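Local coordinates for LRR receptor-like serine/threonine-protein kinase RGI3 (Arabidopsis thaliana, PDB 5HZ0) that acts as a receptor kinase for RGF peptide hormones, linking their signal to downstream components that maintain the postembryonic root stem cell niche, at residues E369-G372 with K378-L381; E449-H454 with T465-S470. The protein carries 5 engineered substitutions. All coordinates share one frame; numbering follows the deposited sequence.

Interaction 1 of 2, residues E369-G372 with K378-L381. With NAG (2-acetamido-2-deoxy-beta-D-glucopyranose), chain C.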
loop_
_atom_site.group_PDB
_atom_site.type_symbol
_atom_site.label_atom_id
_atom_site.label_comp_id
_atom_site.label_asym_id
_atom_site.label_seq_id
_atom_site.Cartn_x
_atom_site.Cartn_y
_atom_site.Cartn_z
ATOM N N GLU A 369 -14.847 10.661 -23.010
ATOM C CA GLU A 369 -14.990 11.736 -22.043
ATOM C C GLU A 369 -14.122 11.525 -20.811
ATOM O O GLU A 369 -13.692 12.475 -20.182
ATOM C CB GLU A 369 -16.470 11.947 -21.664
ATOM C CG GLU A 369 -17.371 12.334 -22.839
ATOM C CD GLU A 369 -17.969 11.128 -23.569
ATOM O OE1 GLU A 369 -17.376 10.020 -23.523
ATOM O OE2 GLU A 369 -19.048 11.285 -24.186
ATOM N N ILE A 370 -13.840 10.280 -20.477
ATOM C CA ILE A 370 -13.028 10.007 -19.302
ATOM C C ILE A 370 -11.624 10.595 -19.452
ATOM O O ILE A 370 -10.979 10.947 -18.467
ATOM C CB ILE A 370 -12.998 8.497 -18.981
ATOM C CG1 ILE A 370 -13.541 8.254 -17.574
ATOM C CG2 ILE A 370 -11.601 7.925 -19.113
ATOM C CD1 ILE A 370 -15.025 8.519 -17.432
ATOM N N PHE A 371 -11.173 10.740 -20.694
ATOM C CA PHE A 371 -9.846 11.290 -20.961
ATOM C C PHE A 371 -9.856 12.829 -20.897
ATOM O O PHE A 371 -8.812 13.482 -20.990
ATOM C CB PHE A 371 -9.322 10.793 -22.317
ATOM C CG PHE A 371 -8.923 9.330 -22.324
ATOM C CD1 PHE A 371 -7.756 8.907 -21.692
ATOM C CD2 PHE A 371 -9.696 8.386 -22.979
ATOM C CE1 PHE A 371 -7.375 7.576 -21.706
ATOM C CE2 PHE A 371 -9.315 7.045 -22.998
ATOM C CZ PHE A 371 -8.155 6.644 -22.358
ATOM N N GLY A 372 -11.042 13.403 -20.732
ATOM C CA GLY A 372 -11.172 14.838 -20.552
ATOM C C GLY A 372 -10.860 15.280 -19.130
ATOM O O GLY A 372 -10.786 16.478 -18.848
ATOM N N LYS A 378 -4.262 8.319 -12.504
ATOM C CA LYS A 378 -4.258 6.872 -12.648
ATOM C C LYS A 378 -5.520 6.390 -13.326
ATOM O O LYS A 378 -6.630 6.635 -12.845
ATOM C CB LYS A 378 -4.132 6.209 -11.285
ATOM C CG LYS A 378 -2.840 6.512 -10.575
ATOM C CD LYS A 378 -2.861 5.842 -9.216
ATOM C CE LYS A 378 -1.579 6.074 -8.450
ATOM N NZ LYS A 378 -1.773 5.600 -7.058
ATOM N N LEU A 379 -5.338 5.707 -14.450
ATOM C CA LEU A 379 -6.454 5.058 -15.129
ATOM C C LEU A 379 -6.101 3.574 -15.302
ATOM O O LEU A 379 -5.173 3.217 -16.047
ATOM C CB LEU A 379 -6.740 5.743 -16.472
ATOM C CG LEU A 379 -7.871 5.213 -17.357
ATOM C CD1 LEU A 379 -9.127 5.037 -16.541
ATOM C CD2 LEU A 379 -8.159 6.125 -18.585
ATOM N N LEU A 380 -6.822 2.715 -14.585
ATOM C CA LEU A 380 -6.548 1.281 -14.630
ATOM C C LEU A 380 -7.816 0.528 -14.961
ATOM O O LEU A 380 -8.731 0.404 -14.138
ATOM C CB LEU A 380 -6.021 0.838 -13.276
ATOM C CG LEU A 380 -4.927 1.772 -12.749
ATOM C CD1 LEU A 380 -4.682 1.566 -11.265
ATOM C CD2 LEU A 380 -3.636 1.600 -13.547
ATOM N N LEU A 381 -7.859 0.097 -16.220
ATOM C CA LEU A 381 -8.939 -0.670 -16.837
ATOM C C LEU A 381 -8.569 -2.129 -17.191
ATOM O O LEU A 381 -9.268 -2.783 -17.977
ATOM C CB LEU A 381 -9.510 0.088 -18.041
ATOM C CG LEU A 381 -10.023 1.514 -17.815
ATOM C CD1 LEU A 381 -10.655 2.013 -19.094
ATOM C CD2 LEU A 381 -11.013 1.609 -16.663
HETATM C C1 NAG C . -10.158 16.846 -26.365
HETATM C C2 NAG C . -11.680 16.817 -26.242
HETATM C C3 NAG C . -12.377 17.168 -27.553
HETATM C C4 NAG C . -11.801 18.475 -28.089
HETATM C C5 NAG C . -10.291 18.303 -28.231
HETATM C C6 NAG C . -9.637 19.512 -28.897
HETATM C C7 NAG C . -12.643 15.350 -24.576
HETATM C C8 NAG C . -13.195 13.991 -24.251
HETATM N N2 NAG C . -12.134 15.518 -25.791
HETATM O O3 NAG C . -13.780 17.235 -27.358
HETATM O O4 NAG C . -12.358 18.820 -29.339
HETATM O O5 NAG C . -9.709 18.044 -26.969
HETATM O O6 NAG C . -10.295 20.701 -28.508
HETATM O O7 NAG C . -12.662 16.242 -23.736
#
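Leu379 inserts a methyl group between Ile370 and Phe371, the two apolar side chains of the 3-10 segment 369-372. Its CB points across toward that segment without touching it. With CG anti to the backbone N (chi1 180°), the branch is carried inward and its two methyl groups part. CD1 comes to 3.9 Å from CD2 of Leu381, the next inward-facing leucine, just past the strand. CD2 makes the whole contact with the 3-10 segment: it approaches the Phe371 ring obliquely, 3.5 Å from CE1 and 3.8 Å from CZ, and lies 3.9 Å from CG2 of Ile370. The Leu379 and Phe371 side chains cross at about a right angle.

Behind this buried contact, Gly372 N bonds to Glu369 O at 2.9 Å and closes a 3-10 turn. An N-acetylglucosamine packs against the turn from the side away from Leu379, with C8 3.6 Å from CA of Glu369; its position is consistent with N-linkage to Asn396.

Leu379 and Leu381 are inward-facing leucines of the LxxLxLxxN signature of leucine-rich repeats, whereas Lys378 reaches the bound peptide through NZ. Strand 378-380 runs parallel between strands 354-356 and 402-404. Ile370 also packs on Ile355 of the former, Leu379 on Leu403 of the latter, and Phe371 on Ile394 in the following coil.

Interaction 2 of 2, residues E449-H454 with T465-S470; sequences EFLDLH and TTLPKS
Apolar packing joins Leu451 to Leu467 methyl to methyl, CD2 to CD2 at 4.0 Å, the two side chains crossing at about a right angle. Leu451 gets there with CG anti to its backbone N (chi1 178°), while the CG of Leu467 is anti to the carbonyl carbon. A non-bonded contact of carbon with oxygen lies at the interface edge, where CG of Glu449 rests 3.7 Å from the backbone O of Ser470.

Leu451 and Leu453 are the inward leucines of an LxxLxLxxN repeat that ends in Asn456, whose ND2 bonds to Leu453 O. The coil 465-470 closes this turn of the solenoid and leads into the next parallel strand, 473-475, and Leu467 also packs on its Ile474.

Polar bonds lie at both ends of the strand, none between the two segments. Ser470 OG lies within hydrogen-bonding distance of the backbone O atoms of Leu448 and Glu446, which must share its single proton, and Glu449 OE1 is hydrogen-bonded to Asn425 ND2. Beyond the strand, His454 ND1 donates to the syn lone pair of Asp452 OD1 at 2.6 Å; the bond is bent (137°) and the oxygen sits 27° out of the imidazole plane. His454 N bonds weakly to the same oxygen.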
loop_
_atom_site.group_PDB
_atom_site.type_symbol
_atom_site.label_atom_id
_atom_site.label_comp_id
_atom_site.label_asym_id
_atom_site.label_seq_id
_atom_site.Cartn_x
_atom_site.Cartn_y
_atom_site.Cartn_z
ATOM N N GLU A 449 8.826 6.140 -18.426
ATOM C CA GLU A 449 9.806 5.127 -18.040
ATOM C C GLU A 449 9.456 3.664 -18.301
ATOM O O GLU A 449 10.338 2.834 -18.370
ATOM C CB GLU A 449 10.186 5.321 -16.581
ATOM C CG GLU A 449 10.689 6.705 -16.322
ATOM C CD GLU A 449 11.199 6.877 -14.919
ATOM O OE1 GLU A 449 10.482 6.484 -13.967
ATOM O OE2 GLU A 449 12.327 7.404 -14.777
ATOM N N PHE A 450 8.182 3.360 -18.504
ATOM C CA PHE A 450 7.756 1.969 -18.618
ATOM C C PHE A 450 6.782 1.853 -19.767
ATOM O O PHE A 450 5.699 2.430 -19.708
ATOM C CB PHE A 450 7.087 1.506 -17.322
ATOM C CG PHE A 450 6.555 0.078 -17.364
ATOM C CD1 PHE A 450 5.396 -0.234 -18.068
ATOM C CD2 PHE A 450 7.200 -0.950 -16.667
ATOM C CE1 PHE A 450 4.902 -1.535 -18.096
ATOM C CE2 PHE A 450 6.700 -2.260 -16.688
ATOM C CZ PHE A 450 5.548 -2.546 -17.404
ATOM N N LEU A 451 7.155 1.083 -20.789
ATOM C CA LEU A 451 6.309 0.910 -21.954
ATOM C C LEU A 451 6.152 -0.589 -22.257
ATOM O O LEU A 451 7.088 -1.252 -22.750
ATOM C CB LEU A 451 6.934 1.661 -23.134
ATOM C CG LEU A 451 6.206 1.568 -24.459
ATOM C CD1 LEU A 451 4.760 2.019 -24.317
ATOM C CD2 LEU A 451 6.935 2.382 -25.519
ATOM N N ASP A 452 4.944 -1.101 -22.016
ATOM C CA ASP A 452 4.644 -2.498 -22.269
ATOM C C ASP A 452 3.574 -2.608 -23.360
ATOM O O ASP A 452 2.391 -2.370 -23.110
ATOM C CB ASP A 452 4.098 -3.109 -20.978
ATOM C CG ASP A 452 4.163 -4.635 -20.951
ATOM O OD1 ASP A 452 4.311 -5.287 -22.018
ATOM O OD2 ASP A 452 4.044 -5.170 -19.828
ATOM N N LEU A 453 3.997 -2.975 -24.565
ATOM C CA LEU A 453 3.101 -3.257 -25.701
ATOM C C LEU A 453 2.881 -4.757 -26.072
ATOM O O LEU A 453 2.317 -5.060 -27.126
ATOM C CB LEU A 453 3.498 -2.428 -26.929
ATOM C CG LEU A 453 3.600 -0.908 -26.704
ATOM C CD1 LEU A 453 3.836 -0.143 -28.016
ATOM C CD2 LEU A 453 2.375 -0.381 -25.976
ATOM N N HIS A 454 3.388 -5.685 -25.263
ATOM C CA HIS A 454 3.456 -7.092 -25.685
ATOM C C HIS A 454 2.117 -7.781 -26.017
ATOM O O HIS A 454 1.079 -7.417 -25.485
ATOM C CB HIS A 454 4.311 -7.950 -24.718
ATOM C CG HIS A 454 3.593 -8.403 -23.483
ATOM N ND1 HIS A 454 3.800 -7.823 -22.246
ATOM C CD2 HIS A 454 2.708 -9.404 -23.281
ATOM C CE1 HIS A 454 3.062 -8.437 -21.343
ATOM N NE2 HIS A 454 2.385 -9.402 -21.944
ATOM N N THR A 465 14.357 7.235 -33.081
ATOM C CA THR A 465 13.653 8.521 -33.003
ATOM C C THR A 465 12.227 8.356 -32.511
ATOM O O THR A 465 11.577 9.319 -32.103
ATOM C CB THR A 465 13.553 9.191 -34.384
ATOM O OG1 THR A 465 13.237 8.197 -35.372
ATOM C CG2 THR A 465 14.859 9.884 -34.747
ATOM N N THR A 466 11.743 7.125 -32.575
ATOM C CA THR A 466 10.365 6.826 -32.262
ATOM C C THR A 466 10.170 6.708 -30.753
ATOM O O THR A 466 9.044 6.746 -30.277
ATOM C CB THR A 466 9.925 5.529 -32.979
ATOM O OG1 THR A 466 10.297 5.606 -34.360
ATOM C CG2 THR A 466 8.421 5.315 -32.875
ATOM N N LEU A 467 11.258 6.602 -29.992
ATOM C CA LEU A 467 11.125 6.346 -28.554
ATOM C C LEU A 467 11.803 7.378 -27.641
ATOM O O LEU A 467 12.887 7.861 -27.944
ATOM C CB LEU A 467 11.619 4.932 -28.229
ATOM C CG LEU A 467 10.775 3.788 -28.815
ATOM C CD1 LEU A 467 11.364 2.408 -28.497
ATOM C CD2 LEU A 467 9.316 3.881 -28.354
ATOM N N PRO A 468 11.154 7.720 -26.515
ATOM C CA PRO A 468 11.727 8.690 -25.571
ATOM C C PRO A 468 12.913 8.142 -24.802
ATOM O O PRO A 468 12.894 6.988 -24.382
ATOM C CB PRO A 468 10.567 8.996 -24.616
ATOM C CG PRO A 468 9.605 7.903 -24.794
ATOM C CD PRO A 468 9.749 7.418 -26.206
ATOM N N LYS A 469 13.913 8.986 -24.575
ATOM C CA LYS A 469 15.200 8.530 -24.056
ATOM C C LYS A 469 15.191 8.311 -22.543
ATOM O O LYS A 469 16.193 7.913 -21.948
ATOM C CB LYS A 469 16.296 9.519 -24.453
ATOM C CG LYS A 469 16.423 9.720 -25.963
ATOM C CD LYS A 469 17.707 10.467 -26.294
ATOM C CE LYS A 469 17.762 10.909 -27.749
ATOM N NZ LYS A 469 19.094 11.506 -28.070
ATOM N N SER A 470 14.047 8.574 -21.927
ATOM C CA SER A 470 13.883 8.365 -20.494
ATOM C C SER A 470 13.429 6.949 -20.160
ATOM O O SER A 470 13.304 6.611 -18.981
ATOM C CB SER A 470 12.862 9.360 -19.941
ATOM O OG SER A 470 11.615 9.205 -20.599
#

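In the fold
Both contacts belong to the extracellular leucine-rich-repeat solenoid, with interaction 1 complete before interaction 2 begins along the chain. Their centres lie 20 Å apart and their nearest atoms about 10 Å, without touching. Strands 378-380 and 450-452 belong to the same parallel array, separated by strands 402-404 and 426-428. Interaction 1 spans the predicted repeats LRR 16 and LRR 17, packing a 3-10 segment against the strand that follows it. Interaction 2 instead packs a strand against the later coil of its own turn, leading to strand 473-475, at the border of the predicted LRR 20 and LRR 21. Interaction 1 includes most of a peptide-recognition motif: Lys378 and Leu380 meet the bound peptide, while Leu379 between them packs inward.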